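Local coordinates for protein predicted transcriptional regulator (Clostridium thermocellum, PDB 1XMA) that probably binds DNA as a dimeric winged-helix transcriptional regulator of the PadR-like family, at residues B[40-45]-B[72-77]; B[44-49]-B[80-85]; B[49-54]-B[113-118]. All blocks are in the same frame, centred on the assembly; numbering follows the deposited sequence.

Contact 1: residues B[40-45]-B[72-77]; sequences GYVDTI and YVIKET
V42 and I45, one turn apart on helix 35-52, both lean against the ring of Y72, but each is set differently against it. The V42 side chain crosses the tyrosine at about a right angle and brings its CG2 methyl to the phenolic end, 3.3 Å from Y72 OH, a close van der Waals approach. I45 comes in obliquely and places its CD1 methyl 4.2 Å from Y72 CE2. Y72 can span the two because its CG is anti to the backbone N (chi1 177°), which sends the long flat side chain from the loop to the helix. The chain folds back over the ring: I74 N lies 4.2 Å above one face of the Y72 ring, displaced toward its rim. The second V42 methyl, CG1, is 4.3 Å from I74 CD1. A branched residue is apt here, since its two methyls serve two partners. Residues 72-75 belong to the link between helices 57-67 and 76-88, the helix-turn-helix of a winged-helix domain, and this patch of apolar side chains fastens the link to helix 35-52. K75 takes the N-cap position of helix 76-88, and its NZ donates a hydrogen bond of 2.8 Å to T77 OG1 in the first turn. No hydrogen bond passes between the two segments. I64 of helix 57-67 also packs on Y72 and I74, while V131 and F135 of the second subunit reach Y72 and I45 respectively.

Contact 2: residues B[44-49]-B[80-85]; sequences TIILSL and YSAFAR
I46 divides its two branches between A82 and F83 of helix 76-88. Its CG1 stands anti to the carbonyl carbon (chi1 -70°) and the chain runs on nearly extended, carrying CD1 out to the methyl of A82; I46 CD1 and A82 CB are 3.6 Å apart. The other branch, CG2, is anti to the backbone N and meets the phenylalanine, 3.9 Å from F83 CE2. One beta-branched side chain thus makes both touches, and all three residues are buried. A82 suits its place because a lone methyl lets the helices come near: the CA atoms of I46 and A82 are 8.3 Å apart. The same methyl also packs on V42, one turn before I46. F83 does not set out straight at the facing helix, yet its ring end swings closer. Its CG is anti to the carbonyl carbon (chi1 -74°), an arrangement that lets CE2 come up to the isoleucine. The side chains of I46 and F83 cross at about a right angle, and the methyl meets the ring obliquely. On the same helix, Y80 CD2 lies at the edge of the F83 ring, in its plane. The contact is wholly apolar, with no hydrogen bond from one segment to the other. Helix 76-88, probably the DNA-recognition helix of the winged-helix fold, is thereby seated on helix 35-52. L79 and L86 of helix 76-88 extend the apolar patch around I46, I60 of helix 57-67 packs on F83, and the ring of Y108 in strand 106-110 stacks with F83, tying the sheet to the helical core.

Contact 3: residues B[49-54]-B[113-118]; sequences LLIEGD and EGIKYY
The Y118 ring carries the I51 CD1 methyl over one face, 3.6 Å above the plane and a little toward the rim. Measured to the ring centroid, I51 CD1 is 3.8 Å away and 14° off the normal, a CH-pi contact. S48 of helix 35-52 packs obliquely on Y118 CE1, from the same side of the ring as I51. Its hydroxyl end turns the tyrosine to the second subunit, where V136 packs on it and Y118 OH is hydrogen-bonded to F135 O and K137 N. The ring gets there because CG is anti to the backbone N (chi1 171°). Tyrosine fits well: an apolar face for the isoleucine and a polar end for the partner chain. I51 also meets I115, CG1 to CG1, at 4.4 Å, a looser touch at the surface. E52, next along the helix, binds a mercury ion together with K67. The pairing joins the end of the first helix of the winged-helix domain to the beginning of helix 112-135, the long C-terminal helix that in PadR-like proteins typically serves dimerisation, a role consistent with the hydrogen bonds of Y118 to the second subunit.

All three contacts share helix 35-52 and follow one another along it: 40-45, 44-49 and 49-54. Their partners come later in the chain in the same order, first the link into helix 76-88, then that helix, then helix 112-135. The centres of contacts 1 and 2 are about 7 Å apart, those of contacts 2 and 3 about 9 Å, and those of contacts 1 and 3 about 15 Å. Helix 35-52 is therefore the central element: the helix-turn-helix rests on it through contacts 1 and 2, and the C-terminal helix through contact 3. As each contact has residues within reach of the second subunit, the probable DNA-binding unit and the dimer interface are packed together.

Contact 1: residues B[40-45]-B[72-77]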
ATOM      1  N   GLY B  40      -2.572   2.950   4.515  1.00 28.51           N
ATOM      2  CA  GLY B  40      -1.479   2.618   5.416  1.00 24.52           C
ATOM      3  C   GLY B  40      -0.529   3.754   5.790  1.00 24.20           C
ATOM      4  O   GLY B  40       0.163   3.662   6.809  1.00 24.42           O
ATOM      5  N   TYR B  41      -0.493   4.828   4.999  1.00 24.00           N
ATOM      6  CA  TYR B  41       0.533   5.879   5.201  1.00 24.19           C
ATOM      7  C   TYR B  41       0.068   7.286   5.534  1.00 22.91           C
ATOM      8  O   TYR B  41       0.889   8.169   5.751  1.00 27.48           O
ATOM      9  CB  TYR B  41       1.577   5.845   4.073  1.00 24.83           C
ATOM     10  CG  TYR B  41       2.412   4.593   4.235  1.00 27.79           C
ATOM     11  CD1 TYR B  41       3.488   4.562   5.133  1.00 26.52           C
ATOM     12  CD2 TYR B  41       2.081   3.415   3.550  1.00 26.21           C
ATOM     13  CE1 TYR B  41       4.230   3.391   5.327  1.00 28.71           C
ATOM     14  CE2 TYR B  41       2.813   2.239   3.737  1.00 28.14           C
ATOM     15  CZ  TYR B  41       3.886   2.236   4.618  1.00 28.04           C
ATOM     16  OH  TYR B  41       4.609   1.091   4.788  1.00 27.57           O
ATOM     17  N   VAL B  42      -1.249   7.468   5.622  1.00 23.92           N
ATOM     18  CA  VAL B  42      -1.868   8.751   5.937  1.00 23.89           C
ATOM     19  C   VAL B  42      -1.209   9.384   7.149  1.00 23.50           C
ATOM     20  O   VAL B  42      -0.679  10.515   7.067  1.00 26.05           O
ATOM     21  CB  VAL B  42      -3.471   8.589   6.095  1.00 27.32           C
ATOM     22  CG1 VAL B  42      -4.107   9.645   7.005  1.00 22.99           C
ATOM     23  CG2 VAL B  42      -4.123   8.624   4.759  1.00 26.97           C
ATOM     24  N   ASP B  43      -1.208   8.655   8.268  1.00 24.90           N
ATOM     25  CA  ASP B  43      -0.638   9.160   9.533  1.00 24.74           C
ATOM     26  C   ASP B  43       0.832   9.513   9.409  1.00 23.13           C
ATOM     27  O   ASP B  43       1.282  10.547   9.932  1.00 23.05           O
ATOM     28  CB  ASP B  43      -0.833   8.155  10.654  1.00 24.03           C
ATOM     29  CG  ASP B  43      -2.306   7.934  10.989  1.00 27.67           C
ATOM     30  OD1 ASP B  43      -3.175   8.498  10.311  1.00 30.23           O
ATOM     31  OD2 ASP B  43      -2.599   7.189  11.928  1.00 29.69           O
ATOM     32  N   THR B  44       1.578   8.640   8.734  1.00 19.31           N
ATOM     33  CA  THR B  44       3.010   8.832   8.512  1.00 18.58           C
ATOM     34  C   THR B  44       3.278  10.079   7.651  1.00 18.90           C
ATOM     35  O   THR B  44       4.198  10.822   7.934  1.00 21.39           O
ATOM     36  CB  THR B  44       3.618   7.574   7.849  1.00 22.44           C
ATOM     37  OG1 THR B  44       3.278   6.420   8.636  1.00 21.81           O
ATOM     38  CG2 THR B  44       5.157   7.697   7.698  1.00 20.47           C
ATOM     39  N   ILE B  45       2.455  10.291   6.614  1.00 18.52           N
ATOM     40  CA  ILE B  45       2.501  11.509   5.787  1.00 19.49           C
ATOM     41  C   ILE B  45       2.198  12.806   6.591  1.00 20.65           C
ATOM     42  O   ILE B  45       2.839  13.817   6.401  1.00 24.18           O
ATOM     43  CB  ILE B  45       1.521  11.377   4.546  1.00 19.11           C
ATOM     44  CG1 ILE B  45       2.023  10.303   3.565  1.00 18.21           C
ATOM     45  CG2 ILE B  45       1.260  12.744   3.888  1.00 18.12           C
ATOM     46  CD1 ILE B  45       1.112  10.044   2.347  1.00 16.53           C
ATOM     47  N   TYR B  72      -2.066  13.182  -4.919  1.00 28.03           N
ATOM     48  CA  TYR B  72      -2.846  12.796  -3.756  1.00 28.10           C
ATOM     49  C   TYR B  72      -3.482  14.005  -3.094  1.00 28.87           C
ATOM     50  O   TYR B  72      -2.796  14.893  -2.579  1.00 29.38           O
ATOM     51  CB  TYR B  72      -2.015  11.925  -2.793  1.00 30.68           C
ATOM     52  CG  TYR B  72      -2.705  11.521  -1.501  1.00 30.78           C
ATOM     53  CD1 TYR B  72      -4.040  11.092  -1.493  1.00 29.94           C
ATOM     54  CD2 TYR B  72      -2.010  11.555  -0.282  1.00 30.07           C
ATOM     55  CE1 TYR B  72      -4.683  10.730  -0.298  1.00 28.37           C
ATOM     56  CE2 TYR B  72      -2.637  11.193   0.915  1.00 31.35           C
ATOM     57  CZ  TYR B  72      -3.969  10.791   0.902  1.00 30.88           C
ATOM     58  OH  TYR B  72      -4.576  10.430   2.085  1.00 32.37           O
ATOM     59  N   VAL B  73      -4.812  14.045  -3.168  1.00 29.97           N
ATOM     60  CA  VAL B  73      -5.586  15.017  -2.439  1.00 31.92           C
ATOM     61  C   VAL B  73      -6.341  14.285  -1.334  1.00 31.61           C
ATOM     62  O   VAL B  73      -7.062  13.327  -1.588  1.00 33.64           O
ATOM     63  CB  VAL B  73      -6.512  15.899  -3.376  1.00 35.76           C
ATOM     64  CG1 VAL B  73      -5.760  16.315  -4.661  1.00 33.72           C
ATOM     65  CG2 VAL B  73      -7.804  15.178  -3.753  1.00 40.47           C
ATOM     66  N   ILE B  74      -6.134  14.713  -0.099  1.00 30.97           N
ATOM     67  CA  ILE B  74      -6.738  14.038   1.037  1.00 32.04           C
ATOM     68  C   ILE B  74      -8.137  14.606   1.341  1.00 32.95           C
ATOM     69  O   ILE B  74      -8.342  15.824   1.260  1.00 33.49           O
ATOM     70  CB  ILE B  74      -5.788  14.061   2.283  1.00 31.53           C
ATOM     71  CG1 ILE B  74      -6.323  13.160   3.406  1.00 29.46           C
ATOM     72  CG2 ILE B  74      -5.497  15.507   2.752  1.00 33.17           C
ATOM     73  CD1 ILE B  74      -5.327  12.902   4.518  1.00 31.47           C
ATOM     74  N   LYS B  75      -9.087  13.708   1.646  1.00 34.53           N
ATOM     75  CA  LYS B  75     -10.453  14.056   2.097  1.00 36.74           C
ATOM     76  C   LYS B  75     -10.390  14.696   3.482  1.00 36.96           C
ATOM     77  O   LYS B  75      -9.587  14.267   4.328  1.00 37.19           O
ATOM     78  CB  LYS B  75     -11.309  12.785   2.207  1.00 37.96           C
ATOM     79  CG  LYS B  75     -12.105  12.374   0.973  1.00 42.11           C
ATOM     80  CD  LYS B  75     -12.515  10.858   0.980  1.00 42.38           C
ATOM     81  CE  LYS B  75     -13.118  10.372   2.322  1.00 45.58           C
ATOM     82  NZ  LYS B  75     -14.486  10.930   2.630  1.00 47.66           N
ATOM     83  N   GLU B  76     -11.244  15.693   3.726  1.00 36.41           N
ATOM     84  CA  GLU B  76     -11.389  16.285   5.069  1.00 40.18           C
ATOM     85  C   GLU B  76     -11.683  15.272   6.177  1.00 36.06           C
ATOM     86  O   GLU B  76     -11.092  15.358   7.243  1.00 35.22           O
ATOM     87  CB  GLU B  76     -12.437  17.414   5.096  1.00 42.01           C
ATOM     88  CG  GLU B  76     -11.881  18.800   4.746  1.00 45.66           C
ATOM     89  CD  GLU B  76     -12.832  19.952   5.128  1.00 48.23           C
ATOM     90  OE1 GLU B  76     -14.078  19.787   5.035  1.00 50.47           O
ATOM     91  OE2 GLU B  76     -12.323  21.029   5.519  1.00 51.71           O
ATOM     92  N   THR B  77     -12.599  14.329   5.928  1.00 37.10           N
ATOM     93  CA  THR B  77     -12.942  13.296   6.919  1.00 38.01           C
ATOM     94  C   THR B  77     -11.752  12.387   7.223  1.00 35.96           C
ATOM     95  O   THR B  77     -11.494  12.066   8.385  1.00 36.28           O
ATOM     96  CB  THR B  77     -14.166  12.428   6.506  1.00 40.08           C
ATOM     97  OG1 THR B  77     -13.907  11.772   5.264  1.00 39.29           O
ATOM     98  CG2 THR B  77     -15.451  13.284   6.395  1.00 41.05           C
TER

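Contact 2: residues B[44-49]-B[80-85]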
ATOM      1  N   THR B  44       1.578   8.640   8.734  1.00 19.31           N
ATOM      2  CA  THR B  44       3.010   8.832   8.512  1.00 18.58           C
ATOM      3  C   THR B  44       3.278  10.079   7.651  1.00 18.90           C
ATOM      4  O   THR B  44       4.198  10.822   7.934  1.00 21.39           O
ATOM      5  CB  THR B  44       3.618   7.574   7.849  1.00 22.44           C
ATOM      6  OG1 THR B  44       3.278   6.420   8.636  1.00 21.81           O
ATOM      7  CG2 THR B  44       5.157   7.697   7.698  1.00 20.47           C
ATOM      8  N   ILE B  45       2.455  10.291   6.614  1.00 18.52           N
ATOM      9  CA  ILE B  45       2.501  11.509   5.787  1.00 19.49           C
ATOM     10  C   ILE B  45       2.198  12.806   6.591  1.00 20.65           C
ATOM     11  O   ILE B  45       2.839  13.817   6.401  1.00 24.18           O
ATOM     12  CB  ILE B  45       1.521  11.377   4.546  1.00 19.11           C
ATOM     13  CG1 ILE B  45       2.023  10.303   3.565  1.00 18.21           C
ATOM     14  CG2 ILE B  45       1.260  12.744   3.888  1.00 18.12           C
ATOM     15  CD1 ILE B  45       1.112  10.044   2.347  1.00 16.53           C
ATOM     16  N   ILE B  46       1.208  12.758   7.477  1.00 22.97           N
ATOM     17  CA  ILE B  46       0.880  13.890   8.351  1.00 23.07           C
ATOM     18  C   ILE B  46       1.978  14.160   9.364  1.00 23.72           C
ATOM     19  O   ILE B  46       2.329  15.314   9.595  1.00 25.82           O
ATOM     20  CB  ILE B  46      -0.471  13.705   9.089  1.00 23.48           C
ATOM     21  CG1 ILE B  46      -1.636  13.818   8.087  1.00 24.49           C
ATOM     22  CG2 ILE B  46      -0.614  14.755  10.221  1.00 21.42           C
ATOM     23  CD1 ILE B  46      -2.910  13.107   8.517  1.00 24.44           C
ATOM     24  N   LEU B  47       2.533  13.093   9.938  1.00 21.82           N
ATOM     25  CA  LEU B  47       3.679  13.189  10.840  1.00 19.46           C
ATOM     26  C   LEU B  47       4.911  13.765  10.151  1.00 22.08           C
ATOM     27  O   LEU B  47       5.656  14.574  10.734  1.00 21.91           O
ATOM     28  CB  LEU B  47       4.001  11.810  11.428  1.00 19.68           C
ATOM     29  CG  LEU B  47       2.958  11.228  12.391  1.00 20.72           C
ATOM     30  CD1 LEU B  47       3.370   9.846  12.813  1.00 20.83           C
ATOM     31  CD2 LEU B  47       2.723  12.152  13.624  1.00 19.50           C
ATOM     32  N   SER B  48       5.115  13.339   8.912  1.00 20.85           N
ATOM     33  CA  SER B  48       6.215  13.797   8.095  1.00 22.89           C
ATOM     34  C   SER B  48       6.186  15.332   7.911  1.00 21.51           C
ATOM     35  O   SER B  48       7.215  16.000   8.025  1.00 19.12           O
ATOM     36  CB  SER B  48       6.145  13.094   6.744  1.00 22.51           C
ATOM     37  OG  SER B  48       7.107  13.604   5.876  1.00 24.56           O
ATOM     38  N   LEU B  49       5.005  15.876   7.636  1.00 18.96           N
ATOM     39  CA  LEU B  49       4.833  17.322   7.534  1.00 20.89           C
ATOM     40  C   LEU B  49       5.043  18.055   8.861  1.00 22.56           C
ATOM     41  O   LEU B  49       5.593  19.171   8.881  1.00 23.65           O
ATOM     42  CB  LEU B  49       3.477  17.677   6.932  1.00 18.61           C
ATOM     43  CG  LEU B  49       3.408  17.451   5.418  1.00 20.63           C
ATOM     44  CD1 LEU B  49       1.947  17.442   4.923  1.00 22.92           C
ATOM     45  CD2 LEU B  49       4.231  18.492   4.664  1.00 15.51           C
ATOM     46  N   TYR B  80      -9.208  14.719   9.268  1.00 32.63           N
ATOM     47  CA  TYR B  80      -9.606  15.078  10.629  1.00 34.29           C
ATOM     48  C   TYR B  80      -9.822  13.893  11.580  1.00 33.43           C
ATOM     49  O   TYR B  80      -9.639  14.038  12.796  1.00 34.29           O
ATOM     50  CB  TYR B  80     -10.745  16.105  10.640  1.00 36.22           C
ATOM     51  CG  TYR B  80     -10.272  17.465  10.108  1.00 38.65           C
ATOM     52  CD1 TYR B  80     -10.387  17.788   8.752  1.00 38.37           C
ATOM     53  CD2 TYR B  80      -9.677  18.405  10.958  1.00 38.88           C
ATOM     54  CE1 TYR B  80      -9.943  19.018   8.254  1.00 38.73           C
ATOM     55  CE2 TYR B  80      -9.228  19.640  10.470  1.00 38.37           C
ATOM     56  CZ  TYR B  80      -9.366  19.942   9.121  1.00 39.62           C
ATOM     57  OH  TYR B  80      -8.918  21.172   8.635  1.00 38.66           O
ATOM     58  N   SER B  81     -10.139  12.715  11.050  1.00 29.96           N
ATOM     59  CA  SER B  81     -10.079  11.520  11.919  1.00 30.81           C
ATOM     60  C   SER B  81      -8.648  11.027  12.168  1.00 28.31           C
ATOM     61  O   SER B  81      -8.377  10.352  13.170  1.00 28.57           O
ATOM     62  CB  SER B  81     -10.991  10.389  11.423  1.00 32.04           C
ATOM     63  OG  SER B  81     -10.713  10.068  10.094  1.00 37.95           O
ATOM     64  N   ALA B  82      -7.726  11.378  11.263  1.00 29.82           N
ATOM     65  CA  ALA B  82      -6.305  11.070  11.457  1.00 26.04           C
ATOM     66  C   ALA B  82      -5.695  11.894  12.600  1.00 26.11           C
ATOM     67  O   ALA B  82      -4.979  11.349  13.455  1.00 27.49           O
ATOM     68  CB  ALA B  82      -5.527  11.255  10.153  1.00 26.17           C
ATOM     69  N   PHE B  83      -5.979  13.199  12.626  1.00 24.64           N
ATOM     70  CA  PHE B  83      -5.561  14.064  13.744  1.00 24.60           C
ATOM     71  C   PHE B  83      -6.037  13.498  15.077  1.00 27.13           C
ATOM     72  O   PHE B  83      -5.260  13.410  16.048  1.00 24.49           O
ATOM     73  CB  PHE B  83      -6.146  15.467  13.599  1.00 23.07           C
ATOM     74  CG  PHE B  83      -5.491  16.310  12.546  1.00 23.98           C
ATOM     75  CD1 PHE B  83      -6.276  17.149  11.733  1.00 20.81           C
ATOM     76  CD2 PHE B  83      -4.092  16.298  12.367  1.00 24.55           C
ATOM     77  CE1 PHE B  83      -5.683  17.967  10.737  1.00 23.12           C
ATOM     78  CE2 PHE B  83      -3.477  17.113  11.376  1.00 27.18           C
ATOM     79  CZ  PHE B  83      -4.279  17.955  10.563  1.00 25.17           C
ATOM     80  N   ALA B  84      -7.323  13.121  15.105  1.00 28.12           N
ATOM     81  CA  ALA B  84      -7.966  12.585  16.298  1.00 30.71           C
ATOM     82  C   ALA B  84      -7.221  11.343  16.790  1.00 30.54           C
ATOM     83  O   ALA B  84      -6.811  11.297  17.944  1.00 30.83           O
ATOM     84  CB  ALA B  84      -9.466  12.285  16.024  1.00 28.04           C
ATOM     85  N   ARG B  85      -7.036  10.367  15.885  1.00 30.33           N
ATOM     86  CA  ARG B  85      -6.242   9.143  16.123  1.00 28.09           C
ATOM     87  C   ARG B  85      -4.797   9.427  16.516  1.00 28.65           C
ATOM     88  O   ARG B  85      -4.283   8.815  17.444  1.00 30.02           O
ATOM     89  CB  ARG B  85      -6.264   8.244  14.872  1.00 27.97           C
ATOM     90  CG  ARG B  85      -5.348   6.998  14.943  0.65 25.74           C
ATOM     91  CD  ARG B  85      -5.067   6.414  13.553  0.65 26.40           C
ATOM     92  NE  ARG B  85      -6.279   6.397  12.756  0.65 24.52           N
ATOM     93  CZ  ARG B  85      -6.448   7.013  11.603  0.65 25.22           C
ATOM     94  NH1 ARG B  85      -5.459   7.685  11.045  0.65 26.28           N
ATOM     95  NH2 ARG B  85      -7.627   6.935  10.996  0.65 25.78           N
TER

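Contact 3: residues B[49-54]-B[113-118]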
ATOM      1  N   LEU B  49       5.005  15.876   7.636  1.00 18.96           N
ATOM      2  CA  LEU B  49       4.833  17.322   7.534  1.00 20.89           C
ATOM      3  C   LEU B  49       5.043  18.055   8.861  1.00 22.56           C
ATOM      4  O   LEU B  49       5.593  19.171   8.881  1.00 23.65           O
ATOM      5  CB  LEU B  49       3.477  17.677   6.932  1.00 18.61           C
ATOM      6  CG  LEU B  49       3.408  17.451   5.418  1.00 20.63           C
ATOM      7  CD1 LEU B  49       1.947  17.442   4.923  1.00 22.92           C
ATOM      8  CD2 LEU B  49       4.231  18.492   4.664  1.00 15.51           C
ATOM      9  N   LEU B  50       4.631  17.417   9.958  1.00 21.29           N
ATOM     10  CA  LEU B  50       4.805  17.989  11.286  1.00 23.01           C
ATOM     11  C   LEU B  50       6.257  17.978  11.754  1.00 26.14           C
ATOM     12  O   LEU B  50       6.651  18.809  12.573  1.00 28.52           O
ATOM     13  CB  LEU B  50       3.877  17.307  12.303  1.00 20.65           C
ATOM     14  CG  LEU B  50       2.405  17.659  12.041  1.00 21.23           C
ATOM     15  CD1 LEU B  50       1.458  16.817  12.889  1.00 17.72           C
ATOM     16  CD2 LEU B  50       2.142  19.164  12.239  1.00 16.73           C
ATOM     17  N   ILE B  51       7.061  17.054  11.225  1.00 26.82           N
ATOM     18  CA  ILE B  51       8.513  17.080  11.482  1.00 25.38           C
ATOM     19  C   ILE B  51       9.201  18.329  10.850  1.00 26.11           C
ATOM     20  O   ILE B  51      10.174  18.867  11.403  1.00 24.85           O
ATOM     21  CB  ILE B  51       9.193  15.761  11.041  1.00 23.64           C
ATOM     22  CG1 ILE B  51       8.710  14.614  11.930  1.00 23.36           C
ATOM     23  CG2 ILE B  51      10.720  15.894  11.088  1.00 23.23           C
ATOM     24  CD1 ILE B  51       8.909  13.223  11.357  1.00 22.42           C
ATOM     25  N   GLU B  52       8.689  18.770   9.703  1.00 25.46           N
ATOM     26  CA  GLU B  52       9.125  20.008   9.078  1.00 28.03           C
ATOM     27  C   GLU B  52       8.714  21.249   9.894  1.00 27.78           C
ATOM     28  O   GLU B  52       9.495  22.171  10.062  1.00 29.64           O
ATOM     29  CB  GLU B  52       8.559  20.112   7.667  1.00 30.10           C
ATOM     30  CG  GLU B  52       9.125  19.123   6.676  1.00 34.70           C
ATOM     31  CD  GLU B  52       8.422  19.197   5.334  1.00 38.35           C
ATOM     32  OE1 GLU B  52       7.668  20.169   5.114  1.00 42.87           O
ATOM     33  OE2 GLU B  52       8.613  18.290   4.496  1.00 40.05           O
ATOM     34  N   GLY B  53       7.476  21.270  10.377  1.00 28.46           N
ATOM     35  CA  GLY B  53       7.035  22.288  11.316  1.00 26.27           C
ATOM     36  C   GLY B  53       5.607  22.081  11.773  1.00 25.58           C
ATOM     37  O   GLY B  53       4.811  21.439  11.075  1.00 24.73           O
ATOM     38  N   ASP B  54       5.294  22.620  12.953  1.00 23.21           N
ATOM     39  CA  ASP B  54       3.919  22.784  13.415  1.00 25.31           C
ATOM     40  C   ASP B  54       3.020  23.237  12.276  1.00 26.04           C
ATOM     41  O   ASP B  54       3.401  24.077  11.452  1.00 25.82           O
ATOM     42  CB  ASP B  54       3.835  23.789  14.577  1.00 24.12           C
ATOM     43  CG  ASP B  54       4.599  23.332  15.803  1.00 27.18           C
ATOM     44  OD1 ASP B  54       5.228  22.253  15.748  1.00 29.44           O
ATOM     45  OD2 ASP B  54       4.577  24.049  16.831  1.00 26.56           O
ATOM     46  N   GLU B 113       7.150  10.472  20.781  1.00 34.74           N
ATOM     47  CA  GLU B 113       6.512   9.173  20.556  1.00 34.55           C
ATOM     48  C   GLU B 113       5.989   9.063  19.120  1.00 36.23           C
ATOM     49  O   GLU B 113       5.889   7.961  18.558  1.00 38.02           O
ATOM     50  CB  GLU B 113       5.378   8.936  21.577  1.00 31.70           C
ATOM     51  CG  GLU B 113       5.817   9.077  23.077  0.65 32.72           C
ATOM     52  CD  GLU B 113       5.970  10.542  23.560  0.65 31.31           C
ATOM     53  OE1 GLU B 113       5.483  11.456  22.888  0.65 29.98           O
ATOM     54  OE2 GLU B 113       6.579  10.776  24.624  0.65 31.90           O
ATOM     55  N   GLY B 114       5.677  10.221  18.535  1.00 34.57           N
ATOM     56  CA  GLY B 114       5.218  10.326  17.165  1.00 32.35           C
ATOM     57  C   GLY B 114       6.348  10.250  16.180  1.00 31.29           C
ATOM     58  O   GLY B 114       6.159   9.799  15.066  1.00 32.24           O
ATOM     59  N   ILE B 115       7.527  10.714  16.591  1.00 34.29           N
ATOM     60  CA  ILE B 115       8.741  10.637  15.764  1.00 33.12           C
ATOM     61  C   ILE B 115       9.194   9.178  15.637  1.00 33.03           C
ATOM     62  O   ILE B 115       9.645   8.754  14.579  1.00 31.79           O
ATOM     63  CB  ILE B 115       9.869  11.542  16.336  1.00 33.40           C
ATOM     64  CG1 ILE B 115       9.651  12.986  15.905  1.00 31.69           C
ATOM     65  CG2 ILE B 115      11.263  11.091  15.867  1.00 36.79           C
ATOM     66  CD1 ILE B 115      10.164  14.003  16.886  1.00 34.23           C
ATOM     67  N   LYS B 116       9.046   8.428  16.729  1.00 33.55           N
ATOM     68  CA  LYS B 116       9.389   7.016  16.786  1.00 35.10           C
ATOM     69  C   LYS B 116       8.418   6.139  15.987  1.00 34.47           C
ATOM     70  O   LYS B 116       8.838   5.171  15.334  1.00 34.50           O
ATOM     71  CB  LYS B 116       9.481   6.541  18.250  1.00 36.42           C
ATOM     72  N   TYR B 117       7.126   6.463  16.044  1.00 32.21           N
ATOM     73  CA  TYR B 117       6.151   5.804  15.181  1.00 30.39           C
ATOM     74  C   TYR B 117       6.464   6.060  13.699  1.00 32.55           C
ATOM     75  O   TYR B 117       6.350   5.148  12.857  1.00 31.20           O
ATOM     76  CB  TYR B 117       4.749   6.256  15.516  1.00 29.01           C
ATOM     77  CG  TYR B 117       3.663   5.816  14.525  1.00 28.76           C
ATOM     78  CD1 TYR B 117       3.212   6.686  13.547  1.00 26.21           C
ATOM     79  CD2 TYR B 117       3.064   4.538  14.602  1.00 31.36           C
ATOM     80  CE1 TYR B 117       2.217   6.331  12.657  1.00 28.93           C
ATOM     81  CE2 TYR B 117       2.031   4.153  13.694  1.00 29.90           C
ATOM     82  CZ  TYR B 117       1.620   5.074  12.725  1.00 30.53           C
ATOM     83  OH  TYR B 117       0.631   4.765  11.800  1.00 31.00           O
ATOM     84  N   TYR B 118       6.845   7.299  13.388  1.00 32.24           N
ATOM     85  CA  TYR B 118       7.224   7.686  12.037  1.00 31.65           C
ATOM     86  C   TYR B 118       8.411   6.850  11.530  1.00 33.67           C
ATOM     87  O   TYR B 118       8.395   6.355  10.389  1.00 32.91           O
ATOM     88  CB  TYR B 118       7.553   9.194  11.987  1.00 29.27           C
ATOM     89  CG  TYR B 118       8.172   9.628  10.670  1.00 29.23           C
ATOM     90  CD1 TYR B 118       7.369   9.961   9.569  1.00 28.72           C
ATOM     91  CD2 TYR B 118       9.569   9.676  10.514  1.00 26.51           C
ATOM     92  CE1 TYR B 118       7.959  10.342   8.333  1.00 28.12           C
ATOM     93  CE2 TYR B 118      10.149  10.061   9.320  1.00 27.23           C
ATOM     94  CZ  TYR B 118       9.340  10.389   8.226  1.00 28.52           C
ATOM     95  OH  TYR B 118       9.932  10.763   7.042  1.00 29.79           O
TER